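Local coordinates for serpin-12 (Manduca sexta, PDB 6CJ7), which probably inhibits serine proteases as a member of the serpin family, and controls the prophenoloxidase activation system in larval hemolymph, at residues Thr126-Pro131 / Gly161-Val166; Thr186-Phe191 / Lys198-Phe203; Ser250-Glu255 / Leu360-Asp365. All blocks are in the same frame, centred on the assembly; numbering follows the deposited sequence.

Overall arrangement
Contact 3 is the buried one, its centre about 12 Å from the centre of the chain: the turn between helices 245-251 and 254-260, with the start of the second, rests on strand 359-365 through almost entirely apolar side chains, without a hydrogen bond. Contacts 1 and 2 are partly buried, their centres about 46 Å apart. Contact 1 joins the loop before helix 131-145 to strand 165-174 by a phenylalanine ring, without hydrogen bonds. Contact 2 pairs two strands through six backbone bonds, with two phenylalanines among polar chains and an alanine on one face and Lys188, Asn190, Val200 and Ser202 on the other. No two contacts share a strand or helix; strands 165-174 and 187-192 are consecutive.

Contact 1. Residues Thr126-Pro131 / Gly161-Val166; sequences TYFGKP and GNTQMV
The methyl group of Thr163 sits squarely over the ring of Phe128, its CG2 3.7 Å from the ring centroid and 2° off the normal, a CH-pi contact. Threonine suits this place because its two branches can serve different ends: OG1 lies beside the backbone N (chi1 -60°) and accepts a hydrogen bond from Ser160 N, which leaves CG2 anti to its own N and facing the aromatic ring. At the far end of the ring, Val166 CG2 touches Phe128 CE1 and CZ, both at 3.8 Å. Nearer the root of the ring, Thr163 O comes to 3.6 Å from Phe128 CD2. Thr126 CG2 lies over the opposite face, offset toward the rim, so the ring has a threonine methyl on each side. An alanine in place of Phe128 would probably leave both methyls and Val166 CG2 without their shared partner and open a gap between loop and strand. Next to the ring the two backbones draw together, Gly129 CA and Gly161 CA being 4.2 Å apart. Gly129 also lies beneath Tyr127, whose ring covers its N; a side chain there would collide with Tyr127 OH. Phe100 and Ser102 of strand 92-102 also touch Phe128. That strand runs between strands 123-126 and 165-174, and Lys130, as N-cap, passes the loop into helix 131-145, the equivalent of helix F in other serpins.

Contact 2. Residues Thr186-Phe191 / Lys198-Phe203; sequences TQKRNF and KKVASF
Phe191 N donates to Lys199 O at 2.8 Å in a nearly straight bond, with an N-H...O angle of 169°, and Lys199 N returns a bond to Phe191 O. The same two-way exchange joins Arg189 with Ala201 and Gln187 with Phe203. In between, Lys188 faces Ser202 and Asn190 faces Val200 as non-hydrogen-bonded pairs, and Lys188 CA sends a CA-H...O contact of 3.3 Å to Ala201 O. This antiparallel beta hairpin corresponds to strands 4 and 3 of sheet C in the serpin fold, and on its other side Ser202 bonds through its backbone to Lys274. On the face bearing Phe191 and Phe203, CG of Phe203 stands anti to its carbonyl carbon (chi1 -71°), and the ring lies across the neighbouring strand. Its edge meets Arg189 O and Gln187 O in plane, with CE1 3.4 Å from Arg189 O, where the slightly positive ring hydrogens suit carbonyl oxygens. Arg189 CB packs against Phe203 CD1 at 3.6 Å, and Phe203 CZ reaches Phe191 CB at 4.1 Å. On the same face, Ala201 CB lies 4.2 Å from Phe191 CB, a single methyl that fits beside the two rings. Pro358 and Pro380 touch Phe191, and Lys199 NZ forms a salt bridge with Asp379. Across the other face the aliphatic chain of Lys188 lies obliquely over Val200, its CG 3.8 Å from Val200 CG1.

Contact 3. Residues Ser250-Glu255 / Leu360-Asp365; sequences SSLSME and LAILWD
Leu252 and Leu360 meet through single methyl groups, Leu252 CD2 standing 4.2 Å from Leu360 CD1 as the two side chains lie alongside each other, pointing opposite ways. CG of Leu252 is anti to the backbone N (chi1 -177°), and the branch beyond it carries CD2 to within 4.3 Å of Ile362 CD1 as well, so one methyl serves two neighbours. Met254 approaches the same isoleucine tip to tip, with its CE 4.2 Å from Ile362 CD1. The methionine chain is bent rather than extended: chi2 of -53° folds SD back to lie 4.2 Å from CZ3 of Trp364, and a second bend, chi3 107°, carries CE to Ile362. The backbone oxygen Met254 O lies 4.0 Å from Trp364 CH2. An unbranched, flexible thioether suits this place, since it can fit between an aliphatic tip and a broad indole. Leu360, Ile362 and Trp364 can all take part because alternate residues of a strand point to the same side. The CA atoms of Met254 and Ile362 are 10.0 Å apart, a separation that large apolar side chains fill; no hydrogen bond crosses it. Ser253 caps the second helix by its OG to Asp256 N, and Val257 of that helix touches Leu252, Ile362 and Trp364. Helices 245-251 and 254-260 laid over strand 359-365 match helices G and H packed on sheet B of the serpin fold.

Contact 1. Residues Thr126-Pro131 / Gly161-Val166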
loop_
_atom_site.group_PDB
_atom_site.type_symbol
_atom_site.label_atom_id
_atom_site.label_comp_id
_atom_site.label_asym_id
_atom_site.label_seq_id
_atom_site.Cartn_x
_atom_site.Cartn_y
_atom_site.Cartn_z
ATOM N N THR A 126 5.086 18.350 -17.441
ATOM C CA THR A 126 5.392 17.207 -18.295
ATOM C C THR A 126 4.818 17.436 -19.684
ATOM O O THR A 126 3.648 17.803 -19.817
ATOM C CB THR A 126 4.809 15.920 -17.695
ATOM O OG1 THR A 126 5.336 15.727 -16.377
ATOM C CG2 THR A 126 5.150 14.708 -18.564
ATOM N N TYR A 127 5.627 17.214 -20.720
ATOM C CA TYR A 127 5.125 17.252 -22.089
ATOM C C TYR A 127 4.735 15.835 -22.488
ATOM O O TYR A 127 5.570 14.923 -22.446
ATOM C CB TYR A 127 6.157 17.828 -23.067
ATOM C CG TYR A 127 5.680 17.880 -24.512
ATOM C CD1 TYR A 127 4.604 18.681 -24.888
ATOM C CD2 TYR A 127 6.308 17.134 -25.503
ATOM C CE1 TYR A 127 4.167 18.730 -26.196
ATOM C CE2 TYR A 127 5.872 17.180 -26.827
ATOM C CZ TYR A 127 4.801 17.982 -27.166
ATOM O OH TYR A 127 4.358 18.035 -28.479
ATOM N N PHE A 128 3.467 15.652 -22.855
ATOM C CA PHE A 128 2.950 14.342 -23.232
ATOM C C PHE A 128 2.851 14.148 -24.742
ATOM O O PHE A 128 2.407 13.083 -25.187
ATOM C CB PHE A 128 1.573 14.108 -22.586
ATOM C CG PHE A 128 1.612 13.972 -21.083
ATOM C CD1 PHE A 128 2.083 12.803 -20.492
ATOM C CD2 PHE A 128 1.167 14.993 -20.260
ATOM C CE1 PHE A 128 2.118 12.672 -19.103
ATOM C CE2 PHE A 128 1.201 14.867 -18.873
ATOM C CZ PHE A 128 1.679 13.701 -18.295
ATOM N N GLY A 129 3.254 15.144 -25.538
ATOM C CA GLY A 129 3.151 15.049 -26.986
ATOM C C GLY A 129 4.021 13.979 -27.609
ATOM O O GLY A 129 3.732 13.536 -28.724
ATOM N N LYS A 130 5.094 13.571 -26.927
ATOM C CA LYS A 130 5.875 12.394 -27.296
ATOM C C LYS A 130 5.595 11.346 -26.230
ATOM O O LYS A 130 6.277 11.309 -25.189
ATOM C CB LYS A 130 7.376 12.683 -27.397
ATOM C CG LYS A 130 7.771 13.562 -28.578
ATOM C CD LYS A 130 9.271 13.842 -28.598
ATOM C CE LYS A 130 9.685 14.701 -29.784
ATOM N NZ LYS A 130 9.528 14.063 -31.114
ATOM N N PRO A 131 4.595 10.481 -26.439
ATOM C CA PRO A 131 4.149 9.597 -25.346
ATOM C C PRO A 131 5.199 8.604 -24.889
ATOM O O PRO A 131 5.285 8.348 -23.685
ATOM C CB PRO A 131 2.933 8.877 -25.955
ATOM C CG PRO A 131 2.473 9.755 -27.073
ATOM C CD PRO A 131 3.709 10.422 -27.614
ATOM N N GLY A 161 -1.006 13.491 -26.603
ATOM C CA GLY A 161 -0.982 14.936 -26.464
ATOM C C GLY A 161 -2.171 15.492 -25.709
ATOM O O GLY A 161 -2.121 16.635 -25.237
ATOM N N ASN A 162 -3.238 14.712 -25.575
ATOM C CA ASN A 162 -4.423 15.147 -24.851
ATOM C C ASN A 162 -4.409 14.742 -23.381
ATOM O O ASN A 162 -5.326 15.120 -22.646
ATOM C CB ASN A 162 -5.678 14.609 -25.541
ATOM C CG ASN A 162 -6.016 15.379 -26.812
ATOM O OD1 ASN A 162 -6.120 16.608 -26.799
ATOM N ND2 ASN A 162 -6.174 14.662 -27.919
ATOM N N THR A 163 -3.399 13.990 -22.937
ATOM C CA THR A 163 -3.234 13.693 -21.518
ATOM C C THR A 163 -3.050 14.978 -20.730
ATOM O O THR A 163 -2.272 15.852 -21.124
ATOM C CB THR A 163 -2.024 12.779 -21.310
ATOM O OG1 THR A 163 -2.246 11.569 -22.040
ATOM C CG2 THR A 163 -1.793 12.469 -19.820
ATOM N N GLN A 164 -3.765 15.088 -19.615
ATOM C CA GLN A 164 -3.698 16.278 -18.776
ATOM C C GLN A 164 -2.906 16.058 -17.500
ATOM O O GLN A 164 -2.117 16.924 -17.107
ATOM C CB GLN A 164 -5.109 16.763 -18.426
ATOM C CG GLN A 164 -5.893 17.140 -19.672
ATOM C CD GLN A 164 -7.070 18.028 -19.383
ATOM O OE1 GLN A 164 -7.687 18.565 -20.312
ATOM N NE2 GLN A 164 -7.398 18.190 -18.110
ATOM N N MET A 165 -3.079 14.912 -16.839
ATOM C CA MET A 165 -2.491 14.729 -15.521
ATOM C C MET A 165 -2.330 13.241 -15.254
ATOM O O MET A 165 -3.296 12.488 -15.373
ATOM C CB MET A 165 -3.366 15.372 -14.431
ATOM C CG MET A 165 -2.670 15.500 -13.104
ATOM S SD MET A 165 -3.816 16.016 -11.799
ATOM C CE MET A 165 -4.931 17.094 -12.649
ATOM N N VAL A 166 -1.124 12.833 -14.879
ATOM C CA VAL A 166 -0.836 11.455 -14.502
ATOM C C VAL A 166 -0.389 11.470 -13.051
ATOM O O VAL A 166 0.640 12.072 -12.716
ATOM C CB VAL A 166 0.243 10.833 -15.396
ATOM C CG1 VAL A 166 0.596 9.423 -14.882
ATOM C CG2 VAL A 166 -0.223 10.776 -16.835
#

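Contact 2. Residues Thr186-Phe191 / Lys198-Phe203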
loop_
_atom_site.group_PDB
_atom_site.type_symbol
_atom_site.label_atom_id
_atom_site.label_comp_id
_atom_site.label_asym_id
_atom_site.label_seq_id
_atom_site.Cartn_x
_atom_site.Cartn_y
_atom_site.Cartn_z
ATOM N N THR A 186 15.085 -22.857 6.856
ATOM C CA THR A 186 14.065 -22.698 5.826
ATOM C C THR A 186 13.905 -24.007 5.078
ATOM O O THR A 186 14.894 -24.612 4.663
ATOM C CB THR A 186 14.452 -21.587 4.859
ATOM O OG1 THR A 186 14.529 -20.353 5.588
ATOM C CG2 THR A 186 13.408 -21.427 3.750
ATOM N N GLN A 187 12.663 -24.442 4.901
ATOM C CA GLN A 187 12.398 -25.774 4.369
ATOM C C GLN A 187 11.331 -25.720 3.286
ATOM O O GLN A 187 10.396 -24.921 3.346
ATOM C CB GLN A 187 11.928 -26.742 5.471
ATOM C CG GLN A 187 12.943 -27.080 6.576
ATOM C CD GLN A 187 14.276 -27.616 6.081
ATOM O OE1 GLN A 187 14.391 -28.187 4.991
ATOM N NE2 GLN A 187 15.309 -27.421 6.897
ATOM N N LYS A 188 11.451 -26.622 2.318
ATOM C CA LYS A 188 10.441 -26.764 1.277
ATOM C C LYS A 188 9.335 -27.683 1.776
ATOM O O LYS A 188 9.588 -28.848 2.108
ATOM C CB LYS A 188 11.061 -27.299 -0.010
ATOM C CG LYS A 188 11.740 -26.193 -0.811
ATOM C CD LYS A 188 12.478 -26.725 -2.021
ATOM C CE LYS A 188 12.470 -25.703 -3.150
ATOM N NZ LYS A 188 13.089 -24.411 -2.770
ATOM N N ARG A 189 8.119 -27.145 1.849
ATOM C CA ARG A 189 6.934 -27.860 2.304
ATOM C C ARG A 189 5.794 -27.496 1.367
ATOM O O ARG A 189 5.878 -26.517 0.631
ATOM C CB ARG A 189 6.569 -27.488 3.754
ATOM C CG ARG A 189 7.727 -27.511 4.730
ATOM C CD ARG A 189 7.263 -27.144 6.131
ATOM N NE ARG A 189 8.366 -27.090 7.087
ATOM C CZ ARG A 189 8.706 -28.103 7.876
ATOM N NH1 ARG A 189 8.023 -29.241 7.818
ATOM N NH2 ARG A 189 9.728 -27.979 8.719
ATOM N N ASN A 190 4.715 -28.269 1.403
ATOM C CA ASN A 190 3.591 -27.945 0.539
ATOM C C ASN A 190 2.746 -26.806 1.101
ATOM O O ASN A 190 2.476 -26.729 2.303
ATOM C CB ASN A 190 2.721 -29.169 0.294
ATOM C CG ASN A 190 3.172 -29.950 -0.927
ATOM O OD1 ASN A 190 3.669 -29.376 -1.898
ATOM N ND2 ASN A 190 3.025 -31.256 -0.874
ATOM N N PHE A 191 2.360 -25.904 0.209
ATOM C CA PHE A 191 1.372 -24.870 0.462
ATOM C C PHE A 191 0.114 -25.278 -0.298
ATOM O O PHE A 191 0.204 -25.670 -1.466
ATOM C CB PHE A 191 1.901 -23.522 -0.029
ATOM C CG PHE A 191 0.983 -22.362 0.226
ATOM C CD1 PHE A 191 -0.097 -22.109 -0.601
ATOM C CD2 PHE A 191 1.227 -21.500 1.283
ATOM C CE1 PHE A 191 -0.929 -21.015 -0.366
ATOM C CE2 PHE A 191 0.403 -20.424 1.528
ATOM C CZ PHE A 191 -0.679 -20.169 0.700
ATOM N N LYS A 198 -1.753 -28.246 -4.590
ATOM C CA LYS A 198 -0.565 -28.201 -3.741
ATOM C C LYS A 198 0.620 -27.647 -4.524
ATOM O O LYS A 198 0.846 -28.035 -5.676
ATOM C CB LYS A 198 -0.200 -29.596 -3.215
ATOM C CG LYS A 198 -1.196 -30.259 -2.271
ATOM C CD LYS A 198 -0.853 -31.749 -2.064
ATOM C CE LYS A 198 0.020 -31.981 -0.815
ATOM N NZ LYS A 198 0.604 -33.375 -0.676
ATOM N N LYS A 199 1.389 -26.763 -3.887
ATOM C CA LYS A 199 2.596 -26.181 -4.473
ATOM C C LYS A 199 3.704 -26.105 -3.432
ATOM O O LYS A 199 3.469 -25.666 -2.298
ATOM C CB LYS A 199 2.347 -24.763 -5.006
ATOM C CG LYS A 199 1.685 -24.669 -6.365
ATOM C CD LYS A 199 2.004 -23.299 -6.982
ATOM C CE LYS A 199 1.235 -23.033 -8.262
ATOM N NZ LYS A 199 1.491 -21.649 -8.756
ATOM N N VAL A 200 4.921 -26.470 -3.844
ATOM C CA VAL A 200 6.089 -26.347 -2.973
ATOM C C VAL A 200 6.404 -24.881 -2.732
ATOM O O VAL A 200 6.436 -24.081 -3.676
ATOM C CB VAL A 200 7.285 -27.067 -3.607
ATOM C CG1 VAL A 200 8.588 -26.652 -2.937
ATOM C CG2 VAL A 200 7.078 -28.557 -3.520
ATOM N N ALA A 201 6.638 -24.523 -1.468
ATOM C CA ALA A 201 7.073 -23.184 -1.101
ATOM C C ALA A 201 8.175 -23.283 -0.050
ATOM O O ALA A 201 8.359 -24.320 0.605
ATOM C CB ALA A 201 5.910 -22.321 -0.571
ATOM N N SER A 202 8.922 -22.191 0.093
ATOM C CA SER A 202 10.022 -22.100 1.053
ATOM C C SER A 202 9.519 -21.486 2.354
ATOM O O SER A 202 9.268 -20.279 2.429
ATOM C CB SER A 202 11.169 -21.273 0.476
ATOM O OG SER A 202 11.784 -21.956 -0.600
ATOM N N PHE A 203 9.399 -22.304 3.388
ATOM C CA PHE A 203 8.894 -21.859 4.677
ATOM C C PHE A 203 10.059 -21.527 5.600
ATOM O O PHE A 203 10.855 -22.404 5.958
ATOM C CB PHE A 203 7.995 -22.921 5.301
ATOM C CG PHE A 203 6.676 -23.073 4.603
ATOM C CD1 PHE A 203 6.539 -23.927 3.518
ATOM C CD2 PHE A 203 5.574 -22.357 5.029
ATOM C CE1 PHE A 203 5.324 -24.077 2.878
ATOM C CE2 PHE A 203 4.362 -22.501 4.403
ATOM C CZ PHE A 203 4.234 -23.368 3.318
#

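Contact 3. Residues Ser250-Glu255 / Leu360-Asp365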
loop_
_atom_site.group_PDB
_atom_site.type_symbol
_atom_site.label_atom_id
_atom_site.label_comp_id
_atom_site.label_asym_id
_atom_site.label_seq_id
_atom_site.Cartn_x
_atom_site.Cartn_y
_atom_site.Cartn_z
ATOM N N SER A 250 -12.980 -9.321 4.850
ATOM C CA SER A 250 -14.166 -8.468 4.883
ATOM C C SER A 250 -14.494 -8.009 6.301
ATOM O O SER A 250 -14.914 -6.863 6.508
ATOM C CB SER A 250 -15.357 -9.206 4.275
ATOM O OG SER A 250 -15.184 -9.380 2.882
ATOM N N SER A 251 -14.299 -8.882 7.291
ATOM C CA SER A 251 -14.701 -8.597 8.662
ATOM C C SER A 251 -13.643 -7.851 9.465
ATOM O O SER A 251 -13.975 -7.254 10.494
ATOM C CB SER A 251 -15.047 -9.900 9.393
ATOM O OG SER A 251 -13.878 -10.642 9.716
ATOM N N LEU A 252 -12.390 -7.865 9.020
ATOM C CA LEU A 252 -11.278 -7.382 9.833
ATOM C C LEU A 252 -11.161 -5.865 9.742
ATOM O O LEU A 252 -10.880 -5.324 8.668
ATOM C CB LEU A 252 -9.981 -8.045 9.376
ATOM C CG LEU A 252 -8.720 -7.709 10.169
ATOM C CD1 LEU A 252 -8.810 -8.287 11.571
ATOM C CD2 LEU A 252 -7.482 -8.227 9.445
ATOM N N SER A 253 -11.350 -5.180 10.868
ATOM C CA SER A 253 -11.173 -3.736 10.911
ATOM C C SER A 253 -9.734 -3.386 11.278
ATOM O O SER A 253 -9.011 -4.177 11.885
ATOM C CB SER A 253 -12.137 -3.095 11.908
ATOM O OG SER A 253 -11.721 -3.321 13.242
ATOM N N MET A 254 -9.316 -2.178 10.889
ATOM C CA MET A 254 -7.986 -1.722 11.274
ATOM C C MET A 254 -7.914 -1.364 12.753
ATOM O O MET A 254 -6.817 -1.345 13.320
ATOM C CB MET A 254 -7.551 -0.531 10.415
ATOM C CG MET A 254 -7.238 -0.885 8.965
ATOM S SD MET A 254 -6.037 -2.232 8.774
ATOM C CE MET A 254 -7.100 -3.567 8.225
ATOM N N GLU A 255 -9.056 -1.093 13.391
ATOM C CA GLU A 255 -9.071 -0.974 14.843
ATOM C C GLU A 255 -8.751 -2.314 15.491
ATOM O O GLU A 255 -8.026 -2.367 16.492
ATOM C CB GLU A 255 -10.428 -0.448 15.313
ATOM C CG GLU A 255 -10.708 1.011 14.920
ATOM C CD GLU A 255 -10.943 1.205 13.423
ATOM O OE1 GLU A 255 -11.473 0.282 12.764
ATOM O OE2 GLU A 255 -10.588 2.285 12.903
ATOM N N LEU A 360 -3.465 -13.387 5.255
ATOM C CA LEU A 360 -3.357 -11.942 5.097
ATOM C C LEU A 360 -2.076 -11.462 5.761
ATOM O O LEU A 360 -1.738 -11.905 6.862
ATOM C CB LEU A 360 -4.526 -11.223 5.761
ATOM C CG LEU A 360 -5.933 -11.439 5.243
ATOM C CD1 LEU A 360 -6.841 -10.475 5.997
ATOM C CD2 LEU A 360 -5.989 -11.180 3.731
ATOM N N ALA A 361 -1.368 -10.550 5.105
ATOM C CA ALA A 361 -0.205 -9.918 5.711
ATOM C C ALA A 361 -0.379 -8.410 5.648
ATOM O O ALA A 361 -0.749 -7.865 4.609
ATOM C CB ALA A 361 1.091 -10.339 5.007
ATOM N N ILE A 362 -0.094 -7.735 6.760
ATOM C CA ILE A 362 -0.256 -6.291 6.857
ATOM C C ILE A 362 1.060 -5.727 7.350
ATOM O O ILE A 362 1.568 -6.160 8.388
ATOM C CB ILE A 362 -1.403 -5.906 7.804
ATOM C CG1 ILE A 362 -2.728 -6.446 7.261
ATOM C CG2 ILE A 362 -1.481 -4.379 7.974
ATOM C CD1 ILE A 362 -3.908 -6.222 8.174
ATOM N N LEU A 363 1.639 -4.803 6.591
ATOM C CA LEU A 363 2.815 -4.082 7.053
ATOM C C LEU A 363 2.342 -2.858 7.819
ATOM O O LEU A 363 1.637 -2.008 7.264
ATOM C CB LEU A 363 3.722 -3.691 5.888
ATOM C CG LEU A 363 4.978 -2.952 6.373
ATOM C CD1 LEU A 363 5.948 -3.931 7.054
ATOM C CD2 LEU A 363 5.644 -2.205 5.214
ATOM N N TRP A 364 2.712 -2.782 9.097
ATOM C CA TRP A 364 2.185 -1.790 10.018
ATOM C C TRP A 364 3.294 -0.820 10.396
ATOM O O TRP A 364 4.406 -1.247 10.735
ATOM C CB TRP A 364 1.625 -2.490 11.263
ATOM C CG TRP A 364 0.804 -1.632 12.175
ATOM C CD1 TRP A 364 1.199 -1.052 13.360
ATOM C CD2 TRP A 364 -0.572 -1.293 12.005
ATOM N NE1 TRP A 364 0.151 -0.361 13.918
ATOM C CE2 TRP A 364 -0.949 -0.492 13.103
ATOM C CE3 TRP A 364 -1.525 -1.581 11.017
ATOM C CZ2 TRP A 364 -2.243 0.021 13.243
ATOM C CZ3 TRP A 364 -2.808 -1.068 11.165
ATOM C CH2 TRP A 364 -3.151 -0.285 12.258
ATOM N N ASP A 365 3.000 0.477 10.313
ATOM C CA ASP A 365 3.878 1.512 10.855
ATOM C C ASP A 365 3.578 1.642 12.345
ATOM O O ASP A 365 2.480 2.058 12.733
ATOM C CB ASP A 365 3.674 2.823 10.094
ATOM C CG ASP A 365 4.707 3.885 10.464
ATOM O OD1 ASP A 365 4.932 4.133 11.680
ATOM O OD2 ASP A 365 5.316 4.472 9.541
#